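Local coordinates for carbohydrate binding protein, putative, cbp2D (Cellvibrio japonicus, PDB 7B21), which carries, in this c-type cytochrome domain of a larger multidomain protein, a covalently bound heme c and probably transfers electrons, at residues A80-E83 / A84-T88; R56-R59 / D60-M64. One frame throughout, in Å; residues are numbered along the deposited sequence.

In the fold
Contacts 1 and 2 are each local to one helix and the residues next to it, and the two helices are consecutive in the chain. Contact 2 comes first, covering the approach to helix 58-65 and most of that helix, where side chains meet the heme and two carbonyls bind sodium; contact 1 follows on the C-terminal half of helix 76-86. Their centres are about 11 Å apart, and they touch directly: Arg59 makes a salt bridge to Glu83, Ala80 packs on the Arg59 guanidinium, and Leu58 lies against Glu83 and Arg87. Both belong to the cytochrome c domain; through these contacts helix 76-86 is joined by charge and by apolar packing to a helix of the heme pocket.

Contact 1: residues A80-E83 / A84-T88; sequences ADIE and AFIRT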
loop_
_atom_site.group_PDB
_atom_site.type_symbol
_atom_site.label_atom_id
_atom_site.label_comp_id
_atom_site.label_asym_id
_atom_site.label_seq_id
_atom_site.Cartn_x
_atom_site.Cartn_y
_atom_site.Cartn_z
ATOM N N ALA A 80 6.524 5.742 -1.278
ATOM C CA ALA A 80 5.913 7.066 -1.176
ATOM C C ALA A 80 4.732 7.217 -2.140
ATOM O O ALA A 80 3.701 7.763 -1.793
ATOM C CB ALA A 80 6.956 8.128 -1.411
ATOM N N ASP A 81 4.930 6.774 -3.377
ATOM C CA ASP A 81 3.882 6.894 -4.395
ATOM C C ASP A 81 2.673 6.059 -4.009
ATOM O O ASP A 81 1.519 6.507 -4.138
ATOM C CB ASP A 81 4.427 6.490 -5.756
ATOM C CG ASP A 81 5.415 7.448 -6.387
ATOM O OD1 ASP A 81 5.556 8.594 -5.891
ATOM O OD2 ASP A 81 5.990 7.065 -7.399
ATOM N N ILE A 82 2.890 4.801 -3.603
ATOM C CA ILE A 82 1.733 3.975 -3.271
ATOM C C ILE A 82 1.056 4.525 -2.005
ATOM O O ILE A 82 -0.171 4.499 -1.958
ATOM C CB ILE A 82 2.119 2.487 -3.158
ATOM C CG1 ILE A 82 2.620 1.932 -4.486
ATOM C CG2 ILE A 82 0.896 1.700 -2.695
ATOM C CD1 ILE A 82 3.062 0.496 -4.448
ATOM N N GLU A 83 1.808 5.000 -1.032
ATOM C CA GLU A 83 1.183 5.685 0.110
ATOM C C GLU A 83 0.216 6.752 -0.380
ATOM O O GLU A 83 -0.923 6.834 0.078
ATOM C CB GLU A 83 2.264 6.268 1.014
ATOM C CG GLU A 83 1.720 7.175 2.100
ATOM C CD GLU A 83 2.842 7.841 2.898
ATOM O OE1 GLU A 83 3.563 8.670 2.283
ATOM O OE2 GLU A 83 3.023 7.532 4.082
ATOM N N ALA A 84 0.705 7.612 -1.275
ATOM C CA ALA A 84 -0.145 8.719 -1.758
ATOM C C ALA A 84 -1.415 8.150 -2.412
ATOM O O ALA A 84 -2.514 8.689 -2.221
ATOM C CB ALA A 84 0.634 9.597 -2.706
ATOM N N PHE A 85 -1.275 7.109 -3.198
ATOM C CA PHE A 85 -2.427 6.480 -3.841
ATOM C C PHE A 85 -3.422 5.951 -2.799
ATOM O O PHE A 85 -4.633 6.238 -2.901
ATOM C CB PHE A 85 -1.949 5.362 -4.767
ATOM C CG PHE A 85 -3.062 4.536 -5.359
ATOM C CD1 PHE A 85 -4.077 5.117 -6.105
ATOM C CD2 PHE A 85 -3.078 3.174 -5.239
ATOM C CE1 PHE A 85 -5.067 4.351 -6.680
ATOM C CE2 PHE A 85 -4.068 2.390 -5.815
ATOM C CZ PHE A 85 -5.057 2.983 -6.549
ATOM N N ILE A 86 -2.952 5.205 -1.835
ATOM C CA ILE A 86 -3.850 4.653 -0.794
ATOM C C ILE A 86 -4.577 5.781 -0.067
ATOM O O ILE A 86 -5.770 5.645 0.253
ATOM C CB ILE A 86 -3.040 3.778 0.169
ATOM C CG1 ILE A 86 -2.551 2.515 -0.534
ATOM C CG2 ILE A 86 -3.863 3.444 1.398
ATOM C CD1 ILE A 86 -1.536 1.751 0.253
ATOM N N ARG A 87 -3.907 6.912 0.175
ATOM C CA ARG A 87 -4.572 8.013 0.909
ATOM C C ARG A 87 -5.642 8.708 0.063
ATOM O O ARG A 87 -6.374 9.538 0.602
ATOM C CB ARG A 87 -3.536 9.016 1.378
ATOM C CG ARG A 87 -2.572 8.454 2.396
ATOM C CD ARG A 87 -3.218 7.810 3.574
ATOM N NE ARG A 87 -2.258 7.628 4.642
ATOM C CZ ARG A 87 -2.573 7.084 5.819
ATOM N NH1 ARG A 87 -3.768 6.542 6.029
ATOM N NH2 ARG A 87 -1.667 7.060 6.780
ATOM N N THR A 88 -5.738 8.430 -1.218
ATOM C CA THR A 88 -6.863 8.905 -2.038
ATOM C C THR A 88 -8.110 8.023 -1.910
ATOM O O THR A 88 -9.191 8.446 -2.334
ATOM C CB THR A 88 -6.560 9.022 -3.538
ATOM O OG1 THR A 88 -6.419 7.744 -4.136
ATOM C CG2 THR A 88 -5.320 9.854 -3.791
HETATM O O HOH W 1 0.459 8.481 4.824
#
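Ile82 and Ile86, one turn apart on helix 76-86, cross obliquely, with Ile82 CG2 resting 3.8 Å from Ile86 CD1. In Ile86, CG1 lies beside the backbone N (chi1 -68°), which sends its CD1 branch back toward Ile82 and over the Ile82 carbonyl. Branched aliphatic residues suit this buried side: Ile82 also reaches the heme and Leu13 of helix 7-16, whereas Ile86 meets Leu58 and Pro42. The backbone bond from Ile86 N to Ile82 O, 2.9 Å long, ties the same two residues.

Glu83 and Arg87, also one turn apart, leave the helix on the same side, Arg87 bent at chi2, without their charged atoms meeting; Glu83 OE2 is 5.3 Å from Arg87 NE. A water bridges them, accepting from Arg87 NE at 2.9 Å in the plane of the guanidinium and donating a weak bond to Glu83 OE2. Arg87 CG, meanwhile, packs 3.3 Å from Glu83 O.

Further along, Thr88 OG1 donates to Phe85 O at 2.6 Å, in the carbonyl plane; Thr88 N bonds to the same oxygen. The chemistry is thus divided: Ile82 faces the heme pocket and Ile86 packs beside it, while the charged ends are each committed to a partner elsewhere, Glu83 OE1 to Arg59 in a salt bridge and Arg87 NH1 to the carbonyls of Pro42 and Arg44, with one water, weakly bound to Glu83, between them.

Contact 2: residues R56-R59 / D60-M64; sequences RALR and DFISM. With NA (sodium ion), chain C; HEC (heme c), chain B.
Phe61, Leu58 and Ile62 form the heme-facing side of helix 58-65. The Phe61 ring meets the porphyrin obliquely, with CE1 3.3 Å from heme C2A, and its CG lies opposite the backbone N about CA-CB (chi1 175°), directing the ring away from the preceding turn. Leu58 CD1 touches the heme methyl CMA at 3.5 Å and lies 4.0 Å from Ile62 CD1, which in turn meets the methyl CMB. Large apolar side chains suit the hydrocarbon of the macrocycle.

The helix also supplies backbone oxygens to sodium: Ile62 O and Ser63 O each bind it at 2.4 Å, and the carbonyls of Met66, Glu71 and Cys74 complete the five protein ligands.

Behind this shell, Ala57 is the N-cap residue, its carbonyl receiving a nearly straight bond from Phe61 N at 2.9 Å. A water joins Ala57 N to Asp60 OD2, an acidic group that probably interacts favourably with the N-terminal end of the helix. Arg56 crosses Met64 at about a right angle, and Met64 SD sits over one face of the guanidinium, offset toward its rim and 3.3 Å from NE. A salt bridge from that NE to Asp52 helps hold the arginine in place.

Further out, Phe61 packs against Trp65 and against Met66, an axial ligand of the heme iron. Helix 58-65 thus meets the heme with one set of side chains and helix 76-86 with Leu58, Arg59 and Ser63, the last lying on Ala79; helix 76-86 also reaches the heme itself, through Ile82.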
loop_
_atom_site.group_PDB
_atom_site.type_symbol
_atom_site.label_atom_id
_atom_site.label_comp_id
_atom_site.label_asym_id
_atom_site.label_seq_id
_atom_site.Cartn_x
_atom_site.Cartn_y
_atom_site.Cartn_z
ATOM N N ARG A 56 4.362 2.703 12.216
ATOM C CA ARG A 56 5.126 3.278 11.103
ATOM C C ARG A 56 4.206 4.176 10.279
ATOM O O ARG A 56 3.010 3.913 10.097
ATOM C CB ARG A 56 5.635 2.164 10.178
ATOM C CG ARG A 56 6.445 1.066 10.856
ATOM C CD ARG A 56 7.785 1.513 11.280
ATOM N NE ARG A 56 8.453 0.418 11.964
ATOM C CZ ARG A 56 9.615 0.540 12.545
ATOM N NH1 ARG A 56 10.276 1.691 12.462
ATOM N NH2 ARG A 56 10.129 -0.502 13.178
ATOM N N ALA A 57 4.811 5.169 9.679
ATOM C CA ALA A 57 4.171 5.893 8.584
ATOM C C ALA A 57 3.830 4.874 7.501
ATOM O O ALA A 57 4.562 3.902 7.268
ATOM C CB ALA A 57 5.081 6.953 8.021
ATOM N N LEU A 58 2.736 5.123 6.776
ATOM C CA LEU A 58 2.296 4.172 5.748
ATOM C C LEU A 58 3.435 3.854 4.759
ATOM O O LEU A 58 3.663 2.692 4.435
ATOM C CB LEU A 58 1.031 4.717 5.087
ATOM C CG LEU A 58 0.494 3.914 3.904
ATOM C CD1 LEU A 58 0.292 2.450 4.240
ATOM C CD2 LEU A 58 -0.825 4.506 3.459
ATOM N N ARG A 59 4.139 4.867 4.275
ATOM C CA ARG A 59 5.195 4.588 3.273
ATOM C C ARG A 59 6.263 3.676 3.884
ATOM O O ARG A 59 6.806 2.824 3.190
ATOM C CB ARG A 59 5.852 5.841 2.707
ATOM C CG ARG A 59 6.500 6.781 3.708
ATOM C CD ARG A 59 7.245 7.907 3.036
ATOM N NE ARG A 59 6.380 8.785 2.271
ATOM C CZ ARG A 59 6.824 9.850 1.617
ATOM N NH1 ARG A 59 8.106 10.144 1.602
ATOM N NH2 ARG A 59 5.977 10.632 0.965
ATOM N N ASP A 60 6.586 3.850 5.172
ATOM C CA ASP A 60 7.635 3.053 5.805
ATOM C C ASP A 60 7.121 1.641 6.073
ATOM O O ASP A 60 7.893 0.689 5.924
ATOM C CB ASP A 60 8.122 3.722 7.076
ATOM C CG ASP A 60 8.803 5.040 6.782
ATOM O OD1 ASP A 60 9.410 5.204 5.720
ATOM O OD2 ASP A 60 8.685 5.954 7.642
ATOM N N PHE A 61 5.850 1.490 6.413
ATOM C CA PHE A 61 5.241 0.149 6.501
ATOM C C PHE A 61 5.414 -0.571 5.173
ATOM O O PHE A 61 5.784 -1.725 5.118
ATOM C CB PHE A 61 3.768 0.311 6.878
ATOM C CG PHE A 61 3.010 -1.011 6.875
ATOM C CD1 PHE A 61 2.566 -1.586 5.689
ATOM C CD2 PHE A 61 2.713 -1.652 8.060
ATOM C CE1 PHE A 61 1.881 -2.788 5.707
ATOM C CE2 PHE A 61 1.974 -2.819 8.077
ATOM C CZ PHE A 61 1.573 -3.391 6.884
ATOM N N ILE A 62 5.100 0.127 4.095
ATOM C CA ILE A 62 5.205 -0.483 2.744
ATOM C C ILE A 62 6.650 -0.860 2.476
ATOM O O ILE A 62 6.955 -1.987 2.038
ATOM C CB ILE A 62 4.619 0.431 1.667
ATOM C CG1 ILE A 62 3.110 0.614 1.870
ATOM C CG2 ILE A 62 4.954 -0.083 0.276
ATOM C CD1 ILE A 62 2.508 1.721 1.050
ATOM N N SER A 63 7.572 0.062 2.702
ATOM C CA SER A 63 8.998 -0.245 2.448
ATOM C C SER A 63 9.401 -1.507 3.217
ATOM O O SER A 63 10.011 -2.394 2.628
ATOM C CB SER A 63 9.892 0.906 2.813
ATOM O OG SER A 63 9.719 1.963 1.898
ATOM N N MET A 64 9.095 -1.557 4.507
ATOM C CA MET A 64 9.546 -2.668 5.361
ATOM C C MET A 64 8.844 -3.988 5.037
ATOM O O MET A 64 9.492 -5.043 5.089
ATOM C CB MET A 64 9.241 -2.312 6.806
ATOM C CG MET A 64 10.093 -1.217 7.377
ATOM S SD MET A 64 9.633 -0.793 9.086
ATOM C CE MET A 64 10.204 -2.279 9.926
HETATM NA NA NA C . 8.681 -2.968 0.666
HETATM FE FE HEC B . -0.049 -5.958 1.988
HETATM C CHA HEC B . -1.100 -5.645 5.206
HETATM C CHB HEC B . 0.074 -2.591 1.685
HETATM C CHC HEC B . 1.247 -6.318 -1.130
HETATM C CHD HEC B . -0.499 -9.315 2.186
HETATM N NA HEC B . -0.441 -4.444 3.188
HETATM C C1A HEC B . -0.962 -4.486 4.469
HETATM C C2A HEC B . -1.294 -3.177 4.928
HETATM C C3A HEC B . -0.927 -2.318 3.967
HETATM C C4A HEC B . -0.411 -3.110 2.866
HETATM C CMA HEC B . -0.967 -0.822 3.983
HETATM C CAA HEC B . -1.929 -2.836 6.257
HETATM C CBA HEC B . -3.471 -2.855 6.147
HETATM C CGA HEC B . -4.223 -2.412 7.344
HETATM O O1A HEC B . -3.624 -2.008 8.349
HETATM O O2A HEC B . -5.497 -2.419 7.247
HETATM N NB HEC B . 0.574 -4.692 0.559
HETATM C C1B HEC B . 0.546 -3.325 0.614
HETATM C C2B HEC B . 1.096 -2.768 -0.582
HETATM C C3B HEC B . 1.493 -3.807 -1.372
HETATM C C4B HEC B . 1.096 -5.029 -0.641
HETATM C CMB HEC B . 1.226 -1.314 -0.895
HETATM C CAB HEC B . 2.197 -3.773 -2.680
HETATM C CBB HEC B . 3.533 -3.082 -2.644
HETATM N NC HEC B . 0.307 -7.487 0.773
HETATM C C1C HEC B . 0.799 -7.458 -0.494
HETATM C C2C HEC B . 0.780 -8.753 -1.097
HETATM C C3C HEC B . 0.201 -9.598 -0.195
HETATM C C4C HEC B . -0.052 -8.827 0.985
HETATM C CMC HEC B . 1.211 -9.039 -2.510
HETATM C CAC HEC B . -0.180 -11.034 -0.363
HETATM C CBC HEC B . 0.869 -11.971 -0.792
HETATM N ND HEC B . -0.598 -7.228 3.434
HETATM C C1D HEC B . -0.688 -8.582 3.344
HETATM C C2D HEC B . -0.980 -9.158 4.648
HETATM C C3D HEC B . -1.087 -8.147 5.514
HETATM C C4D HEC B . -0.902 -6.915 4.738
HETATM C CMD HEC B . -1.132 -10.625 4.921
HETATM C CAD HEC B . -1.212 -8.210 7.000
HETATM C CBD HEC B . 0.234 -8.074 7.630
HETATM C CGD HEC B . 0.278 -8.300 9.109
HETATM O O1D HEC B . 0.162 -7.321 9.890
HETATM O O2D HEC B . 0.429 -9.491 9.517
HETATM O O HOH W 2 7.705 5.495 10.077
#